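Local coordinates for PTS-dependent dihydroxyacetone kinase operon regulatory protein (Escherichia coli, PDB 4LRZ) that activates transcription of the dhaKLM operon from a sigma-70 promoter and represses its own gene, this chain being the sensor part of the regulator, at residues Leu188-Thr191 and Asp192-Leu195; Ala173-Pro176 and Leu177-Ala180. One frame throughout, in Å; residues are numbered along the deposited sequence.

Contact 1. Residues Leu188-Thr191 and Asp192-Leu195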
ATOM      1  N   LEU F 188       4.732  -1.362   1.671  1.00 31.14           N
ATOM      2  CA  LEU F 188       4.963  -1.624   0.290  1.00 32.46           C
ATOM      3  C   LEU F 188       4.800  -3.115   0.003  1.00 33.23           C
ATOM      4  O   LEU F 188       4.381  -3.472  -1.080  1.00 34.13           O
ATOM      5  CB  LEU F 188       6.323  -1.153  -0.103  1.00 31.91           C
ATOM      6  CG  LEU F 188       6.576   0.149  -0.866  1.00 34.26           C
ATOM      7  CD1 LEU F 188       5.390   0.918  -1.368  1.00 31.06           C
ATOM      8  CD2 LEU F 188       7.610   0.999  -0.128  1.00 32.82           C
ATOM      9  N   LEU F 189       5.131  -3.979   0.965  1.00 34.38           N
ATOM     10  CA  LEU F 189       4.930  -5.413   0.776  1.00 37.05           C
ATOM     11  C   LEU F 189       3.437  -5.666   0.752  1.00 38.36           C
ATOM     12  O   LEU F 189       2.942  -6.444  -0.053  1.00 40.48           O
ATOM     13  CB  LEU F 189       5.602  -6.256   1.857  1.00 36.04           C
ATOM     14  CG  LEU F 189       7.145  -6.267   1.847  1.00 37.35           C
ATOM     15  CD1 LEU F 189       7.669  -6.883   3.159  1.00 36.46           C
ATOM     16  CD2 LEU F 189       7.732  -7.001   0.638  1.00 34.58           C
ATOM     17  N   LEU F 190       2.715  -4.976   1.606  1.00 38.79           N
ATOM     18  CA  LEU F 190       1.267  -5.043   1.593  1.00 40.65           C
ATOM     19  C   LEU F 190       0.628  -4.571   0.272  1.00 41.25           C
ATOM     20  O   LEU F 190      -0.360  -5.194  -0.193  1.00 41.71           O
ATOM     21  CB  LEU F 190       0.722  -4.214   2.759  1.00 41.48           C
ATOM     22  CG  LEU F 190      -0.789  -4.126   2.900  1.00 44.56           C
ATOM     23  CD1 LEU F 190      -1.297  -5.472   3.343  1.00 48.15           C
ATOM     24  CD2 LEU F 190      -1.133  -3.043   3.955  1.00 49.40           C
ATOM     25  N   THR F 191       1.175  -3.511  -0.339  1.00 44.59           N
ATOM     26  CA  THR F 191       0.597  -3.057  -1.596  1.00 44.21           C
ATOM     27  C   THR F 191       0.902  -4.045  -2.734  1.00 42.96           C
ATOM     28  O   THR F 191       0.038  -4.271  -3.553  1.00 40.92           O
ATOM     29  CB  THR F 191       0.904  -1.576  -2.001  1.00 44.98           C
ATOM     30  OG1 THR F 191       2.166  -1.500  -2.653  1.00 45.58           O
ATOM     31  CG2 THR F 191       0.931  -0.662  -0.814  1.00 44.99           C
ATOM     32  N   ASP F 192       2.085  -4.668  -2.741  1.00 43.48           N
ATOM     33  CA  ASP F 192       2.375  -5.768  -3.696  1.00 44.02           C
ATOM     34  C   ASP F 192       1.335  -6.884  -3.549  1.00 42.57           C
ATOM     35  O   ASP F 192       0.823  -7.423  -4.541  1.00 41.92           O
ATOM     36  CB  ASP F 192       3.782  -6.372  -3.508  1.00 46.36           C
ATOM     37  CG  ASP F 192       4.897  -5.581  -4.241  1.00 51.86           C
ATOM     38  OD1 ASP F 192       4.584  -4.654  -5.025  1.00 59.34           O
ATOM     39  OD2 ASP F 192       6.101  -5.876  -4.028  1.00 58.85           O
ATOM     40  N   SER F 193       1.017  -7.226  -2.311  1.00 42.26           N
ATOM     41  CA  SER F 193       0.090  -8.329  -2.085  1.00 41.95           C
ATOM     42  C   SER F 193      -1.375  -7.943  -2.395  1.00 39.42           C
ATOM     43  O   SER F 193      -2.145  -8.765  -2.857  1.00 38.56           O
ATOM     44  CB  SER F 193       0.297  -8.947  -0.704  1.00 43.57           C
ATOM     45  OG  SER F 193      -0.623  -8.463   0.239  1.00 48.08           O
ATOM     46  N   LEU F 194      -1.718  -6.662  -2.254  1.00 37.86           N
ATOM     47  CA  LEU F 194      -3.068  -6.207  -2.620  1.00 35.94           C
ATOM     48  C   LEU F 194      -3.299  -6.296  -4.129  1.00 33.62           C
ATOM     49  O   LEU F 194      -4.358  -6.702  -4.554  1.00 32.04           O
ATOM     50  CB  LEU F 194      -3.351  -4.794  -2.097  1.00 34.89           C
ATOM     51  CG  LEU F 194      -3.458  -4.706  -0.583  1.00 38.97           C
ATOM     52  CD1 LEU F 194      -3.377  -3.254  -0.087  1.00 39.17           C
ATOM     53  CD2 LEU F 194      -4.715  -5.399  -0.077  1.00 40.08           C
ATOM     54  N   LEU F 195      -2.291  -5.911  -4.904  1.00 33.90           N
ATOM     55  CA  LEU F 195      -2.300  -5.980  -6.359  1.00 33.66           C
ATOM     56  C   LEU F 195      -2.374  -7.432  -6.834  1.00 33.45           C
ATOM     57  O   LEU F 195      -3.152  -7.767  -7.716  1.00 32.30           O
ATOM     58  CB  LEU F 195      -1.067  -5.275  -6.922  1.00 34.85           C
ATOM     59  CG  LEU F 195      -1.084  -3.736  -7.065  1.00 37.02           C
ATOM     60  CD1 LEU F 195       0.354  -3.133  -7.195  1.00 37.02           C
ATOM     61  CD2 LEU F 195      -1.960  -3.287  -8.253  1.00 33.56           C
TER

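Contact 2. Residues Ala173-Pro176 and Leu177-Ala180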
ATOM      1  N   ALA F 173      16.540  11.997  15.931  1.00 39.65           N
ATOM      2  CA  ALA F 173      15.735  11.578  14.789  1.00 38.73           C
ATOM      3  C   ALA F 173      16.078  10.194  14.217  1.00 37.43           C
ATOM      4  O   ALA F 173      15.390   9.713  13.320  1.00 36.26           O
ATOM      5  CB  ALA F 173      15.804  12.660  13.671  1.00 38.79           C
ATOM      6  N   ASP F 174      17.152   9.580  14.723  1.00 37.42           N
ATOM      7  CA  ASP F 174      17.618   8.278  14.247  1.00 36.73           C
ATOM      8  C   ASP F 174      16.594   7.158  14.424  1.00 35.60           C
ATOM      9  O   ASP F 174      16.315   6.391  13.490  1.00 35.47           O
ATOM     10  CB  ASP F 174      18.945   7.927  14.918  1.00 37.25           C
ATOM     11  CG  ASP F 174      20.088   8.896  14.512  1.00 40.89           C
ATOM     12  OD1 ASP F 174      19.851   9.794  13.667  1.00 41.77           O
ATOM     13  OD2 ASP F 174      21.225   8.785  15.041  1.00 43.64           O
ATOM     14  N   LEU F 175      16.020   7.066  15.607  1.00 34.88           N
ATOM     15  CA  LEU F 175      15.064   6.008  15.890  1.00 34.31           C
ATOM     16  C   LEU F 175      13.751   6.123  15.070  1.00 33.69           C
ATOM     17  O   LEU F 175      13.381   5.194  14.319  1.00 33.72           O
ATOM     18  CB  LEU F 175      14.805   5.957  17.395  1.00 34.54           C
ATOM     19  CG  LEU F 175      14.020   4.760  17.937  1.00 36.20           C
ATOM     20  CD1 LEU F 175      14.645   3.427  17.523  1.00 34.10           C
ATOM     21  CD2 LEU F 175      13.953   4.851  19.474  1.00 36.34           C
ATOM     22  N   PRO F 176      13.054   7.284  15.166  1.00 33.57           N
ATOM     23  CA  PRO F 176      11.840   7.444  14.339  1.00 32.07           C
ATOM     24  C   PRO F 176      12.115   7.270  12.848  1.00 31.06           C
ATOM     25  O   PRO F 176      11.242   6.834  12.128  1.00 31.12           O
ATOM     26  CB  PRO F 176      11.343   8.846  14.705  1.00 32.79           C
ATOM     27  CG  PRO F 176      12.494   9.565  15.218  1.00 31.99           C
ATOM     28  CD  PRO F 176      13.355   8.508  15.936  1.00 33.90           C
ATOM     29  N   LEU F 177      13.343   7.520  12.402  1.00 30.14           N
ATOM     30  CA  LEU F 177      13.692   7.285  11.010  1.00 29.72           C
ATOM     31  C   LEU F 177      13.681   5.806  10.615  1.00 30.20           C
ATOM     32  O   LEU F 177      13.151   5.442   9.564  1.00 29.72           O
ATOM     33  CB  LEU F 177      15.039   7.921  10.676  1.00 29.65           C
ATOM     34  CG  LEU F 177      15.548   7.670   9.237  1.00 30.71           C
ATOM     35  CD1 LEU F 177      14.722   8.379   8.152  1.00 25.70           C
ATOM     36  CD2 LEU F 177      16.989   8.090   9.114  1.00 29.80           C
ATOM     37  N   THR F 178      14.275   4.943  11.463  1.00 30.79           N
ATOM     38  CA  THR F 178      14.256   3.505  11.206  1.00 29.74           C
ATOM     39  C   THR F 178      12.801   3.036  11.283  1.00 30.23           C
ATOM     40  O   THR F 178      12.357   2.276  10.435  1.00 29.99           O
ATOM     41  CB  THR F 178      15.212   2.662  12.157  1.00 29.57           C
ATOM     42  OG1 THR F 178      14.647   2.559  13.468  1.00 30.84           O
ATOM     43  CG2 THR F 178      16.595   3.281  12.246  1.00 27.18           C
ATOM     44  N   LEU F 179      12.055   3.524  12.274  1.00 29.62           N
ATOM     45  CA  LEU F 179      10.651   3.184  12.365  1.00 30.89           C
ATOM     46  C   LEU F 179       9.822   3.532  11.109  1.00 31.07           C
ATOM     47  O   LEU F 179       9.069   2.714  10.546  1.00 31.82           O
ATOM     48  CB  LEU F 179      10.055   3.831  13.619  1.00 31.76           C
ATOM     49  CG  LEU F 179       8.554   3.821  13.883  1.00 33.80           C
ATOM     50  CD1 LEU F 179       8.097   2.494  14.388  1.00 35.03           C
ATOM     51  CD2 LEU F 179       8.240   4.859  14.881  1.00 37.13           C
ATOM     52  N   ALA F 180       9.981   4.741  10.640  1.00 30.90           N
ATOM     53  CA  ALA F 180       9.223   5.184   9.486  1.00 29.96           C
ATOM     54  C   ALA F 180       9.614   4.400   8.230  1.00 29.66           C
ATOM     55  O   ALA F 180       8.745   4.097   7.395  1.00 29.39           O
ATOM     56  CB  ALA F 180       9.455   6.673   9.299  1.00 30.08           C
TER

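Contact 1. Residues Leu188-Thr191 and Asp192-Leu195
L190 and L194 meet one turn apart within helix 174-211, the long helix that runs from the GAF domain toward the PAS domain. Among the apolar contacts, CG of L190 lies 4.0 Å from CD1 of L194, the two side chains slanting across each other. With CG of L194 anti to its own carbonyl carbon (chi1 -68°), the chain folds back over the preceding turn toward L190. Leucine suits this place because L194 also covers T191 of the second subunit, where T191 meets its own counterpart. Cutting L194 back to an alanine is likely to leave L190 CG without its CD1 neighbour and T191 of the second subunit partly uncovered.

Backbone bonds carry the turn itself. D192 N donates to L188 O at 3.1 Å, with an N-H...O angle of 166°. S193 N bonds to L189 O less straight, at 152°, and L195 N reaches T191 O at 3.2 Å.

The side chains of T191 and S193 are short enough to turn back on the helix. OG1 of T191 gives L188 O a weak second bond of 3.4 Å. The carboxylate carbon CG of D192 lies 3.8 Å from L188 O, and its acidic OD2 suits a basic side chain of another protein's chain, its salt-bridge partner. L190 O accepts two groups, the N-H of L194 at 2.9 Å and, weakly, the hydroxyl OG of S193 at 3.3 Å.

Contact 2. Residues Ala173-Pro176 and Leu177-Ala180
P176 O receives the N-H of A180 at 2.9 Å, the shortest backbone bond of this turn. P176 suits the early part of a helix, where a backbone nitrogen without hydrogen costs no bond, and its ring packs on M68 of the second subunit. L175 O is met by L179 N at 3.0 Å, with an almost straight N-H...O angle of 175°. The hydroxyl OG1 of T178 also lies 3.0 Å from L175 O, but it is hydrogen-bonded to T148 OG1 as well, and which acceptor its proton serves is not settled. OG1 stands between the backbone N and carbonyl carbon of T178 (chi1 75°), which brings it back over L175, while the methyl CG2 comes to 3.4 Å from D174 O. This segment lies at the beginning of the long helix 174-211, laid against strands 143-151 and 157-166 of the antiparallel GAF sheet. Leucine and threonine suit that face: L177 and T178 both cover L163. D174, though buried, has its carboxylate satisfied by a salt bridge from OD2 to R71 and a hydrogen bond from OD1 to T171. L177 N bonds to A173 O at 3.1 Å.

How the contacts relate
Contacts 1 and 2 lie in series on the same helix, 174-211, with 173-180 first and 188-195 further along. Their centres are 22 Å apart and their nearest atoms about 8 Å, so they do not touch. Contact 2 is set against the GAF sheet, whereas contact 1 leans on helix 51-66 through L188 and L189 and touches the loop at S153 and K154 through S193. Both face the second subunit, so this helix contributes to the dimer interface at two levels. Contact 1 also borders chains of another protein. The side chain of L179 in contact 2 is about 10 Å from a bound ADP, too far to touch it.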